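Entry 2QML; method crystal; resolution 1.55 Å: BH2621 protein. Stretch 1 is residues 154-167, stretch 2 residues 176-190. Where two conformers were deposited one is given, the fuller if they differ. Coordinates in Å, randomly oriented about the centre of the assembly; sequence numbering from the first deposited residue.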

HETATM    1  N   MSE A 154       6.916   1.059  -9.601  1.00 23.85           N
HETATM    2  CA  MSE A 154       6.291   0.268  -8.516  1.00 23.36           C
HETATM    3  C   MSE A 154       6.405  -1.231  -8.697  1.00 21.04           C
HETATM    4  O   MSE A 154       6.589  -1.959  -7.734  1.00 22.75           O
HETATM    5  CB  MSE A 154       4.813   0.628  -8.257  1.00 26.23           C
HETATM    6  CG  MSE A 154       4.641   1.865  -7.461  1.00 30.94           C
HETATM    7 SE   MSE A 154       5.633   1.928  -5.752  0.75 31.67          SE
HETATM    8  CE  MSE A 154       5.136   0.254  -4.908  1.00 22.94           C
ATOM      9  N   ILE A 155       6.329  -1.672  -9.937  1.00 21.13           N
ATOM     10  CA  ILE A 155       6.552  -3.092 -10.210  1.00 20.90           C
ATOM     11  C   ILE A 155       7.971  -3.451  -9.731  1.00 22.09           C
ATOM     12  O   ILE A 155       8.185  -4.483  -9.082  1.00 23.03           O
ATOM     13  CB  ILE A 155       6.323  -3.395 -11.687  1.00 23.26           C
ATOM     14  CG1 ILE A 155       4.830  -3.228 -12.017  1.00 21.01           C
ATOM     15  CG2 ILE A 155       6.851  -4.800 -12.061  1.00 24.82           C
ATOM     16  CD1 ILE A 155       4.445  -3.199 -13.521  1.00 21.59           C
ATOM     17  N   HIS A 156       8.947  -2.611 -10.035  1.00 20.78           N
ATOM     18  CA  HIS A 156      10.323  -2.844  -9.552  1.00 23.18           C
ATOM     19  C   HIS A 156      10.423  -2.882  -8.018  1.00 21.42           C
ATOM     20  O   HIS A 156      11.053  -3.778  -7.451  1.00 22.41           O
ATOM     21  CB  HIS A 156      11.240  -1.771 -10.136  1.00 22.17           C
ATOM     22  CG  HIS A 156      12.634  -1.813  -9.594  1.00 27.70           C
ATOM     23  ND1 HIS A 156      13.554  -2.763  -9.976  1.00 33.30           N
ATOM     24  CD2 HIS A 156      13.232  -1.075  -8.627  1.00 29.07           C
ATOM     25  CE1 HIS A 156      14.672  -2.586  -9.296  1.00 29.16           C
ATOM     26  NE2 HIS A 156      14.511  -1.560  -8.485  1.00 30.35           N
ATOM     27  N   VAL A 157       9.824  -1.904  -7.362  1.00 21.60           N
ATOM     28  CA  VAL A 157       9.836  -1.807  -5.909  1.00 23.09           C
ATOM     29  C   VAL A 157       9.210  -3.101  -5.322  1.00 23.11           C
ATOM     30  O   VAL A 157       9.773  -3.738  -4.421  1.00 22.99           O
ATOM     31  CB  VAL A 157       9.060  -0.546  -5.423  1.00 23.78           C
ATOM     32  CG1 VAL A 157       8.748  -0.608  -3.899  1.00 22.20           C
ATOM     33  CG2 VAL A 157       9.778   0.760  -5.750  1.00 23.98           C
ATOM     34  N   PHE A 158       8.037  -3.477  -5.829  1.00 20.86           N
ATOM     35  CA  PHE A 158       7.367  -4.691  -5.371  1.00 21.35           C
ATOM     36  C   PHE A 158       8.283  -5.902  -5.562  1.00 21.00           C
ATOM     37  O   PHE A 158       8.457  -6.700  -4.643  1.00 22.11           O
ATOM     38  CB  PHE A 158       6.001  -4.913  -6.035  1.00 23.09           C
ATOM     39  CG  PHE A 158       4.882  -4.032  -5.530  1.00 21.69           C
ATOM     40  CD1 PHE A 158       4.594  -3.982  -4.179  1.00 22.66           C
ATOM     41  CD2 PHE A 158       4.064  -3.293  -6.395  1.00 22.26           C
ATOM     42  CE1 PHE A 158       3.536  -3.219  -3.716  1.00 22.90           C
ATOM     43  CE2 PHE A 158       3.010  -2.535  -5.935  1.00 22.45           C
ATOM     44  CZ  PHE A 158       2.762  -2.465  -4.599  1.00 20.78           C
ATOM     45  N   LYS A 159       8.903  -6.061  -6.727  1.00 20.95           N
ATOM     46  CA  LYS A 159       9.820  -7.187  -6.923  1.00 25.11           C
ATOM     47  C   LYS A 159      10.949  -7.191  -5.889  1.00 25.54           C
ATOM     48  O   LYS A 159      11.296  -8.237  -5.349  1.00 23.82           O
ATOM     49  CB  LYS A 159      10.424  -7.159  -8.326  1.00 27.58           C
ATOM     50  CG  LYS A 159       9.478  -7.587  -9.417  1.00 25.20           C
ATOM     51  CD  LYS A 159      10.164  -7.515 -10.785  1.00 29.50           C
ATOM     52  CE  LYS A 159       9.158  -7.786 -11.899  1.00 34.33           C
ATOM     53  NZ  LYS A 159       9.742  -7.524 -13.242  1.00 32.05           N
ATOM     54  N   LYS A 160      11.517  -6.015  -5.605  1.00 24.01           N
ATOM     55  CA  LYS A 160      12.614  -5.890  -4.653  1.00 25.28           C
ATOM     56  C   LYS A 160      12.170  -6.293  -3.265  1.00 25.31           C
ATOM     57  O   LYS A 160      12.998  -6.750  -2.470  1.00 27.95           O
ATOM     58  CB  LYS A 160      13.161  -4.468  -4.668  1.00 28.15           C
ATOM     59  CG  LYS A 160      14.106  -4.183  -5.850  1.00 39.31           C
ATOM     60  CD  LYS A 160      15.607  -4.137  -5.479  1.00 47.69           C
ATOM     61  CE  LYS A 160      15.889  -2.892  -4.563  1.00 57.43           C
ATOM     62  NZ  LYS A 160      17.300  -2.385  -4.488  1.00 51.57           N
ATOM     63  N   CYS A 161      10.884  -6.142  -2.957  1.00 24.43           N
ATOM     64  CA  CYS A 161      10.325  -6.554  -1.663  1.00 24.36           C
ATOM     65  C   CYS A 161       9.818  -7.989  -1.598  1.00 25.93           C
ATOM     66  O   CYS A 161       9.252  -8.373  -0.580  1.00 28.25           O
ATOM     67  CB  CYS A 161       9.224  -5.602  -1.230  1.00 24.28           C
ATOM     68  SG  CYS A 161       9.911  -3.949  -1.028  1.00 27.16           S
ATOM     69  N   GLY A 162      10.023  -8.779  -2.650  1.00 23.38           N
ATOM     70  CA  GLY A 162       9.654 -10.186  -2.620  1.00 24.38           C
ATOM     71  C   GLY A 162       8.482 -10.591  -3.500  1.00 26.90           C
ATOM     72  O   GLY A 162       8.233 -11.778  -3.645  1.00 28.71           O
ATOM     73  N   PHE A 163       7.777  -9.620  -4.064  1.00 23.29           N
ATOM     74  CA  PHE A 163       6.635  -9.897  -4.948  1.00 22.73           C
ATOM     75  C   PHE A 163       7.095 -10.524  -6.253  1.00 23.43           C
ATOM     76  O   PHE A 163       8.097 -10.094  -6.855  1.00 24.07           O
ATOM     77  CB  PHE A 163       5.812  -8.646  -5.280  1.00 24.16           C
ATOM     78  CG  PHE A 163       4.991  -8.119  -4.146  1.00 22.83           C
ATOM     79  CD1 PHE A 163       5.558  -7.350  -3.131  1.00 21.33           C
ATOM     80  CD2 PHE A 163       3.627  -8.391  -4.084  1.00 22.29           C
ATOM     81  CE1 PHE A 163       4.789  -6.882  -2.074  1.00 25.30           C
ATOM     82  CE2 PHE A 163       2.863  -7.883  -3.052  1.00 26.78           C
ATOM     83  CZ  PHE A 163       3.448  -7.147  -2.056  1.00 24.36           C
ATOM     84  N   GLN A 164       6.395 -11.578  -6.638  1.00 23.29           N
ATOM     85  CA  GLN A 164       6.597 -12.250  -7.924  1.00 25.04           C
ATOM     86  C   GLN A 164       5.435 -11.934  -8.865  1.00 22.98           C
ATOM     87  O   GLN A 164       4.280 -12.086  -8.503  1.00 21.47           O
ATOM     88  CB  GLN A 164       6.719 -13.760  -7.749  1.00 27.88           C
ATOM     89  CG  GLN A 164       8.027 -14.145  -7.013  1.00 36.95           C
ATOM     90  N   PRO A 165       5.724 -11.508 -10.099  1.00 22.47           N
ATOM     91  CA  PRO A 165       4.616 -11.273 -11.045  1.00 21.46           C
ATOM     92  C   PRO A 165       3.946 -12.583 -11.448  1.00 21.61           C
ATOM     93  O   PRO A 165       4.619 -13.616 -11.573  1.00 24.65           O
ATOM     94  CB  PRO A 165       5.290 -10.568 -12.232  1.00 23.14           C
ATOM     95  CG  PRO A 165       6.729 -10.844 -12.079  1.00 29.80           C
ATOM     96  CD  PRO A 165       7.028 -11.115 -10.652  1.00 22.97           C
ATOM     97  N   VAL A 166       2.629 -12.545 -11.575  1.00 20.82           N
ATOM     98  CA  VAL A 166       1.828 -13.694 -11.977  1.00 21.61           C
ATOM     99  C   VAL A 166       1.328 -13.482 -13.414  1.00 21.16           C
ATOM    100  O   VAL A 166       1.697 -14.250 -14.288  1.00 20.31           O
ATOM    101  CB  VAL A 166       0.658 -13.962 -11.025  1.00 22.00           C
ATOM    102  CG1 VAL A 166      -0.147 -15.153 -11.516  1.00 20.62           C
ATOM    103  CG2 VAL A 166       1.167 -14.161  -9.532  1.00 21.27           C
ATOM    104  N   LYS A 167       0.530 -12.445 -13.654  1.00 19.93           N
ATOM    105  CA  LYS A 167      -0.117 -12.221 -14.924  1.00 18.64           C
ATOM    106  C   LYS A 167      -0.823 -10.894 -14.902  1.00 19.03           C
ATOM    107  O   LYS A 167      -1.064 -10.320 -13.841  1.00 19.00           O
ATOM    108  CB  LYS A 167      -1.166 -13.325 -15.177  1.00 18.14           C
ATOM    109  CG  LYS A 167      -2.361 -13.283 -14.198  1.00 18.46           C
ATOM    110  CD  LYS A 167      -3.249 -14.492 -14.297  1.00 20.96           C
ATOM    111  CE  LYS A 167      -4.365 -14.392 -13.319  1.00 18.92           C
ATOM    112  NZ  LYS A 167      -5.320 -15.522 -13.421  1.00 22.21           N
ATOM    113  N   GLY A 176      -3.794  -4.261 -14.701  1.00 21.22           N
ATOM    114  CA  GLY A 176      -2.835  -4.393 -13.641  1.00 19.68           C
ATOM    115  C   GLY A 176      -1.919  -5.576 -13.884  1.00 18.79           C
ATOM    116  O   GLY A 176      -2.189  -6.391 -14.770  1.00 20.43           O
ATOM    117  N   LEU A 177      -0.831  -5.625 -13.125  1.00 17.61           N
ATOM    118  CA  LEU A 177       0.070  -6.765 -13.089  1.00 18.07           C
ATOM    119  C   LEU A 177      -0.165  -7.378 -11.718  1.00 17.89           C
ATOM    120  O   LEU A 177       0.200  -6.781 -10.699  1.00 20.33           O
ATOM    121  CB  LEU A 177       1.534  -6.395 -13.321  1.00 18.59           C
ATOM    122  CG  LEU A 177       2.519  -7.572 -13.290  1.00 21.24           C
ATOM    123  CD1 LEU A 177       2.296  -8.568 -14.437  1.00 22.40           C
ATOM    124  CD2 LEU A 177       3.952  -7.020 -13.268  1.00 22.55           C
ATOM    125  N   LEU A 178      -0.831  -8.521 -11.677  1.00 20.76           N
ATOM    126  CA  LEU A 178      -1.023  -9.231 -10.406  1.00 21.66           C
ATOM    127  C   LEU A 178       0.339  -9.784  -9.952  1.00 22.41           C
ATOM    128  O   LEU A 178       1.039 -10.453 -10.728  1.00 20.01           O
ATOM    129  CB  LEU A 178      -2.073 -10.316 -10.542  1.00 21.59           C
ATOM    130  CG  LEU A 178      -2.348 -11.222  -9.334  1.00 21.06           C
ATOM    131  CD1 LEU A 178      -2.846 -10.431  -8.107  1.00 19.76           C
ATOM    132  CD2 LEU A 178      -3.331 -12.404  -9.686  1.00 23.38           C
HETATM  133  N   MSE A 179       0.701  -9.490  -8.708  1.00 21.30           N
HETATM  134  CA  MSE A 179       1.958  -9.904  -8.094  1.00 20.39           C
HETATM  135  C   MSE A 179       1.630 -10.482  -6.724  1.00 19.77           C
HETATM  136  O   MSE A 179       0.721  -9.972  -6.048  1.00 21.84           O
HETATM  137  CB  MSE A 179       2.902  -8.735  -7.944  1.00 20.39           C
HETATM  138  CG  MSE A 179       3.103  -8.016  -9.225  1.00 20.38           C
HETATM  139 SE   MSE A 179       4.289  -6.474  -9.032  0.75 25.68          SE
HETATM  140  CE  MSE A 179       6.029  -7.358  -8.961  1.00 19.03           C
ATOM    141  N   LYS A 180       2.329 -11.545  -6.343  1.00 20.74           N
ATOM    142  CA  LYS A 180       2.133 -12.201  -5.054  1.00 21.17           C
ATOM    143  C   LYS A 180       3.412 -12.244  -4.254  1.00 23.03           C
ATOM    144  O   LYS A 180       4.471 -12.567  -4.780  1.00 22.10           O
ATOM    145  CB  LYS A 180       1.614 -13.629  -5.203  1.00 21.68           C
ATOM    146  CG  LYS A 180       0.334 -13.739  -6.012  1.00 29.97           C
ATOM    147  CD  LYS A 180      -0.473 -15.056  -5.788  1.00 33.95           C
ATOM    148  CE  LYS A 180       0.236 -16.320  -6.077  1.00 45.21           C
ATOM    149  NZ  LYS A 180      -0.718 -17.469  -5.811  1.00 44.19           N
ATOM    150  N   CYS A 181       3.304 -11.928  -2.968  1.00 19.84           N
ATOM    151  CA  CYS A 181       4.425 -11.994  -2.037  1.00 22.70           C
ATOM    152  C   CYS A 181       4.086 -13.027  -0.959  1.00 21.99           C
ATOM    153  O   CYS A 181       3.121 -12.850  -0.240  1.00 22.19           O
ATOM    154  CB  CYS A 181       4.657 -10.649  -1.434  1.00 25.97           C
ATOM    155  SG  CYS A 181       6.161 -10.615  -0.425  1.00 28.94           S
ATOM    156  N   GLU A 182       4.859 -14.101  -0.908  1.00 23.66           N
ATOM    157  CA  GLU A 182       4.717 -15.164   0.066  1.00 21.61           C
ATOM    158  C   GLU A 182       5.490 -14.778   1.316  1.00 22.70           C
ATOM    159  O   GLU A 182       6.576 -14.192   1.251  1.00 21.06           O
ATOM    160  CB  GLU A 182       5.260 -16.468  -0.498  1.00 23.71           C
ATOM    161  CG  GLU A 182       4.654 -16.910  -1.788  1.00 27.73           C
ATOM    162  CD  GLU A 182       3.116 -16.897  -1.810  1.00 36.14           C
ATOM    163  OE1 GLU A 182       2.499 -17.078  -0.746  1.00 32.54           O
ATOM    164  OE2 GLU A 182       2.521 -16.718  -2.909  1.00 33.92           O
ATOM    165  N   GLN A 183       4.970 -15.128   2.473  1.00 21.73           N
ATOM    166  CA  GLN A 183       5.617 -14.661   3.690  1.00 23.81           C
ATOM    167  C   GLN A 183       7.087 -15.090   3.863  1.00 23.38           C
ATOM    168  O   GLN A 183       7.885 -14.268   4.341  1.00 23.15           O
ATOM    169  CB  GLN A 183       4.829 -15.061   4.963  1.00 23.90           C
ATOM    170  CG  GLN A 183       5.321 -14.259   6.175  1.00 26.73           C
ATOM    171  CD  GLN A 183       4.552 -14.508   7.453  1.00 28.43           C
ATOM    172  OE1 GLN A 183       3.607 -15.302   7.477  1.00 30.51           O
ATOM    173  NE2 GLN A 183       4.951 -13.821   8.541  1.00 28.77           N
ATOM    174  N   ASN A 184       7.443 -16.328   3.519  0.50 24.07           N
ATOM    175  CA  ASN A 184       8.827 -16.800   3.716  0.50 23.50           C
ATOM    176  C   ASN A 184       9.797 -15.955   2.872  0.50 24.24           C
ATOM    177  O   ASN A 184      10.881 -15.617   3.344  0.50 22.09           O
ATOM    178  CB  ASN A 184       8.997 -18.317   3.429  0.50 23.71           C
ATOM    179  CG  ASN A 184       8.438 -19.239   4.545  0.50 27.63           C
ATOM    180  OD1 ASN A 184       8.128 -18.807   5.659  0.50 35.51           O
ATOM    181  ND2 ASN A 184       8.338 -20.537   4.233  0.50 35.88           N
ATOM    182  N   VAL A 185       9.386 -15.590   1.653  1.00 25.34           N
ATOM    183  CA  VAL A 185      10.204 -14.761   0.773  1.00 23.42           C
ATOM    184  C   VAL A 185      10.329 -13.355   1.384  1.00 24.16           C
ATOM    185  O   VAL A 185      11.419 -12.779   1.438  1.00 23.57           O
ATOM    186  CB  VAL A 185       9.631 -14.708  -0.682  1.00 24.13           C
ATOM    187  CG1 VAL A 185      10.346 -13.629  -1.530  1.00 25.56           C
ATOM    188  CG2 VAL A 185       9.696 -16.101  -1.314  1.00 26.60           C
ATOM    189  N   PHE A 186       9.203 -12.797   1.810  1.00 23.49           N
ATOM    190  CA  PHE A 186       9.179 -11.462   2.425  1.00 22.27           C
ATOM    191  C   PHE A 186      10.105 -11.334   3.633  1.00 20.74           C
ATOM    192  O   PHE A 186      10.890 -10.368   3.759  1.00 22.39           O
ATOM    193  CB  PHE A 186       7.759 -11.062   2.872  1.00 20.97           C
ATOM    194  CG  PHE A 186       7.757  -9.795   3.674  1.00 24.44           C
ATOM    195  CD1 PHE A 186       7.948  -8.575   3.034  1.00 22.14           C
ATOM    196  CD2 PHE A 186       7.712  -9.806   5.063  1.00 24.59           C
ATOM    197  CE1 PHE A 186       8.005  -7.398   3.759  1.00 26.99           C
ATOM    198  CE2 PHE A 186       7.785  -8.649   5.772  1.00 22.93           C
ATOM    199  CZ  PHE A 186       7.942  -7.456   5.132  1.00 26.20           C
ATOM    200  N   GLU A 187      10.018 -12.289   4.568  0.50 22.40           N
ATOM    201  CA  GLU A 187      10.843 -12.243   5.787  0.50 21.81           C
ATOM    202  C   GLU A 187      12.334 -12.254   5.430  0.50 21.14           C
ATOM    203  O   GLU A 187      13.111 -11.564   6.078  0.50 24.10           O
ATOM    204  CB  GLU A 187      10.509 -13.380   6.768  0.50 22.42           C
ATOM    205  CG  GLU A 187      11.168 -13.263   8.191  0.50 22.79           C
ATOM    206  CD  GLU A 187      10.562 -12.206   9.128  0.50 18.89           C
ATOM    207  OE1 GLU A 187       9.772 -11.380   8.640  0.50 23.00           O
ATOM    208  OE2 GLU A 187      10.913 -12.196  10.342  0.50 16.43           O
ATOM    209  N   LYS A 188      12.720 -13.021   4.416  1.00 22.55           N
ATOM    210  CA  LYS A 188      14.109 -13.019   3.929  1.00 23.86           C
ATOM    211  C   LYS A 188      14.475 -11.596   3.409  1.00 22.81           C
ATOM    212  O   LYS A 188      15.539 -11.096   3.769  1.00 23.30           O
ATOM    213  CB  LYS A 188      14.340 -14.110   2.883  1.00 24.39           C
ATOM    214  CG  LYS A 188      15.738 -14.130   2.176  1.00 29.59           C
ATOM    215  CD  LYS A 188      16.900 -14.225   3.183  1.00 39.41           C
ATOM    216  N   ARG A 189      13.611 -10.955   2.615  1.00 22.29           N
ATOM    217  CA  ARG A 189      13.886  -9.621   2.079  1.00 23.29           C
ATOM    218  C   ARG A 189      13.886  -8.574   3.172  1.00 23.25           C
ATOM    219  O   ARG A 189      14.729  -7.684   3.170  1.00 21.81           O
ATOM    220  CB  ARG A 189      12.894  -9.250   0.955  1.00 22.54           C
ATOM    221  CG  ARG A 189      13.016 -10.153  -0.311  1.00 25.01           C
ATOM    222  CD  ARG A 189      14.438 -10.087  -0.871  1.00 25.86           C
ATOM    223  NE  ARG A 189      14.694  -8.760  -1.410  1.00 29.37           N
ATOM    224  CZ  ARG A 189      15.867  -8.140  -1.491  1.00 29.12           C
ATOM    225  NH1 ARG A 189      16.990  -8.658  -0.985  1.00 32.10           N
ATOM    226  NH2 ARG A 189      15.901  -6.945  -2.069  1.00 26.73           N
ATOM    227  N   TRP A 190      12.985  -8.705   4.134  1.00 22.55           N
ATOM    228  CA  TRP A 190      12.919  -7.778   5.278  1.00 22.19           C
ATOM    229  C   TRP A 190      14.188  -7.903   6.094  1.00 23.41           C
ATOM    230  O   TRP A 190      14.764  -6.893   6.507  1.00 23.34           O
ATOM    231  CB  TRP A 190      11.660  -8.073   6.089  1.00 22.86           C
ATOM    232  CG  TRP A 190      11.405  -7.187   7.238  1.00 22.08           C
ATOM    233  CD1 TRP A 190      10.723  -6.017   7.236  1.00 20.25           C
ATOM    234  CD2 TRP A 190      11.814  -7.418   8.592  1.00 22.50           C
ATOM    235  NE1 TRP A 190      10.651  -5.493   8.536  1.00 24.23           N
ATOM    236  CE2 TRP A 190      11.352  -6.326   9.366  1.00 23.24           C
ATOM    237  CE3 TRP A 190      12.513  -8.440   9.220  1.00 22.99           C
ATOM    238  CZ2 TRP A 190      11.538  -6.257  10.727  1.00 24.56           C
ATOM    239  CZ3 TRP A 190      12.752  -8.338  10.587  1.00 23.07           C
ATOM    240  CH2 TRP A 190      12.245  -7.271  11.314  1.00 21.27           C
TER
HETATM  241  O   HOH W   1       6.977 -14.100  -2.987  1.00 29.78           O

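Residues 154-167 run from a helix through a tight turn into a strand that pairs antiparallel with strand 176-182; the contact buries 949 Å² in all. Backbone hydrogen bonds set the register: Gln164 N to Lys180 O (2.9 Å), Lys180 N back to Gln164 O (3.0 Å) and Val166 N to Leu178 O (2.8 Å). Leu178 N also donates to Lys167 O (2.8 Å). Proline is tolerated at 165 because it faces Met179 in a non-hydrogen-bonded pair, where no amide hydrogen is required of it.

Selenomethionine Met179 has the largest covered area, 134 Å². Its m, t, p rotamer extends the chain through chi2 and then turns the methyl at SE, so that Met179 CE lies 3.6 Å from Ile155 O, 3.5 Å from Lys159 CG and 3.9 Å from Phe163 CB, while Met179 SE rests 3.8 Å from Phe158 CB. A long, unbranched, flexible side chain suits this gap between helix and strand. Beside it, Leu177 (t, p) brings CD2 to 3.8 Å from Ile155 CG2 and 3.9 Å from Pro165 CB.

Phe163, chi1 m and chi2 79°, presents a ring face to Cys181, whose t rotamer places SG 4.5 Å from the ring centroid; Cys181 CB sits 3.5 Å from that centroid, almost on the ring normal.

Gly162 adopts phi 110°, where a CB would jam against the preceding carbonyl and come 3.2 Å from Val185 CG1 and 3.3 Å from Cys181 SG. Gly162 O accepts from a water oxygen (2.7 Å), which in turn accepts from Glu182 N (3.0 Å).

Arg189 folds back through three m torsions, so that NE (2.8 Å) and NH2 (2.9 Å) both donate to Lys160 O near the helix end. Cys161 O, by contrast, is buried without a polar partner, 3.8 Å from Phe186 CD1 at the ring edge.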